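Local coordinates for PDZ domain protein (Parabacteroides distasonis, PDB 4L8N) that is of unknown function but carries PDZ domains at both ends around a DUF4136 domain and binds magnesium, at residues Glu343-Arg347 with His348-His352. Numbering follows the deposited sequence.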
loop_
_atom_site.group_PDB
_atom_site.type_symbol
_atom_site.label_atom_id
_atom_site.label_comp_id
_atom_site.label_asym_id
_atom_site.label_seq_id
_atom_site.Cartn_x
_atom_site.Cartn_y
_atom_site.Cartn_z
ATOM N N GLU A 343 -34.092 36.347 32.313
ATOM C CA GLU A 343 -35.305 35.757 32.877
ATOM C C GLU A 343 -35.717 34.615 31.954
ATOM O O GLU A 343 -35.816 33.469 32.399
ATOM C CB GLU A 343 -36.424 36.809 33.048
ATOM C CG GLU A 343 -36.093 37.905 34.052
ATOM C CD GLU A 343 -37.170 38.954 34.232
ATOM O OE1 GLU A 343 -37.238 39.891 33.403
ATOM O OE2 GLU A 343 -37.958 38.828 35.196
ATOM N N LYS A 344 -35.861 34.912 30.647
ATOM C CA LYS A 344 -36.194 33.890 29.666
ATOM C C LYS A 344 -35.680 34.225 28.245
ATOM O O LYS A 344 -35.433 35.392 27.913
ATOM C CB LYS A 344 -37.715 33.596 29.654
ATOM C CG LYS A 344 -38.662 34.710 29.228
ATOM C CD LYS A 344 -40.112 34.248 29.437
ATOM C CE LYS A 344 -41.149 35.267 29.027
ATOM N NZ LYS A 344 -41.429 35.232 27.565
ATOM N N ILE A 345 -35.475 33.162 27.435
ATOM C CA ILE A 345 -35.121 33.218 26.008
ATOM C C ILE A 345 -36.337 32.612 25.292
ATOM O O ILE A 345 -36.628 31.416 25.429
ATOM C CB ILE A 345 -33.763 32.560 25.595
ATOM C CG1 ILE A 345 -32.620 32.898 26.587
ATOM C CG2 ILE A 345 -33.408 32.947 24.134
ATOM C CD1 ILE A 345 -31.357 32.089 26.447
ATOM N N GLY A 346 -37.069 33.473 24.609
ATOM C CA GLY A 346 -38.310 33.103 23.954
ATOM C C GLY A 346 -39.371 32.902 25.018
ATOM O O GLY A 346 -39.727 33.851 25.735
ATOM N N ARG A 347 -39.826 31.648 25.177
ATOM C CA ARG A 347 -40.823 31.318 26.188
ATOM C C ARG A 347 -40.232 30.363 27.231
ATOM O O ARG A 347 -40.970 29.795 28.039
ATOM C CB ARG A 347 -42.114 30.751 25.539
ATOM C CG ARG A 347 -41.925 29.705 24.435
ATOM C CD ARG A 347 -43.262 29.159 23.952
ATOM N NE ARG A 347 -43.852 29.955 22.865
ATOM C CZ ARG A 347 -45.113 29.848 22.439
ATOM N NH1 ARG A 347 -45.951 28.998 23.026
ATOM N NH2 ARG A 347 -45.548 30.598 21.435
ATOM N N HIS A 348 -38.897 30.230 27.253
ATOM C CA HIS A 348 -38.235 29.296 28.162
ATOM C C HIS A 348 -37.415 29.981 29.236
ATOM O O HIS A 348 -36.453 30.693 28.931
ATOM C CB HIS A 348 -37.346 28.316 27.390
ATOM C CG HIS A 348 -38.039 27.640 26.255
ATOM N ND1 HIS A 348 -39.094 26.773 26.467
ATOM C CD2 HIS A 348 -37.789 27.714 24.928
ATOM C CE1 HIS A 348 -39.467 26.365 25.266
ATOM N NE2 HIS A 348 -38.704 26.897 24.309
ATOM N N LYS A 349 -37.770 29.702 30.508
ATOM C CA LYS A 349 -37.088 30.214 31.701
ATOM C C LYS A 349 -35.659 29.660 31.758
ATOM O O LYS A 349 -35.371 28.607 31.191
ATOM C CB LYS A 349 -37.878 29.918 33.004
ATOM C CG LYS A 349 -38.384 28.480 33.160
ATOM C CD LYS A 349 -38.824 28.217 34.595
ATOM C CE LYS A 349 -39.508 26.883 34.760
ATOM N NZ LYS A 349 -39.787 26.584 36.192
HETATM N N MSE A 350 -34.772 30.393 32.439
HETATM C CA MSE A 350 -33.336 30.138 32.503
HETATM C C MSE A 350 -32.781 29.878 33.950
HETATM O O MSE A 350 -31.630 29.437 34.089
HETATM C CB MSE A 350 -32.674 31.383 31.898
HETATM C CG MSE A 350 -31.263 31.200 31.487
HETATM SE SE MSE A 350 -31.091 30.324 29.813
HETATM C CE MSE A 350 -29.452 31.040 29.454
ATOM N N ASP A 351 -33.594 30.129 35.013
ATOM C CA ASP A 351 -33.190 29.962 36.421
ATOM C C ASP A 351 -33.083 28.457 36.856
ATOM O O ASP A 351 -33.640 28.053 37.884
ATOM C CB ASP A 351 -34.140 30.757 37.357
ATOM C CG ASP A 351 -35.639 30.464 37.236
ATOM O OD1 ASP A 351 -36.056 29.855 36.210
ATOM O OD2 ASP A 351 -36.403 30.874 38.153
ATOM N N HIS A 352 -32.304 27.655 36.098
ATOM C CA HIS A 352 -32.087 26.230 36.371
ATOM C C HIS A 352 -30.609 25.925 36.570
ATOM O O HIS A 352 -29.761 26.669 36.084
ATOM C CB HIS A 352 -32.630 25.363 35.222
ATOM C CG HIS A 352 -34.048 25.647 34.879
ATOM N ND1 HIS A 352 -35.086 25.173 35.658
ATOM C CD2 HIS A 352 -34.560 26.363 33.852
ATOM C CE1 HIS A 352 -36.194 25.617 35.087
ATOM N NE2 HIS A 352 -35.927 26.332 33.992
HETATM O O HOH W 1 -35.019 32.523 34.574
#
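His-348 and Ile-345 clasp each other backbone to backbone, closing a tight reversal of the chain. Ile-345 N gives its hydrogen to His-348 O at 3.0 Å. In return His-348 N reaches Ile-345 O at 3.1 Å; it arrives from above the carbonyl plane, 52° out of it, as the turn brings the chain back. Between them Gly-346 and Arg-347 occupy the corners, and Gly-346 takes the positive phi that a type II' turn needs at its first corner. Lys-344 braces this corner: its chain bends at the last torsion (chi4 83°) and lays NZ on Gly-346 O, in the carbonyl plane, at 2.9 Å. The His-348 ring has Arg-347 CG over one face, near its rim, while NE2 bonds outside the hairpin to Gln-403. With an alanine here, Gln-403 is likely to lose its ring partner, and Arg-347 CG the imidazole face it rests over. Lys-349 stands opposite Lys-344 as a non-hydrogen-bonded pair, and its CA-H points at Glu-343 O. That same oxygen accepts Met-350 N at 3.2 Å in a rather bent bond (136° at the hydrogen). Met-350, a selenomethionine, swings its bent chain to the face of the hairpin that carries Ile-345, where CE lies 3.7 Å from Ile-345 CD1, and Tyr-314 packs against both side chains. On the other side of strand 341-345, Glu-343 and Lys-344 together lie across from the single residue Asn-432, which makes a classic beta bulge there. This is a beta hairpin with a two-residue loop, closed by a type II' turn, joining strands 341-345 and 348-349 at the edge of the long mixed sheet.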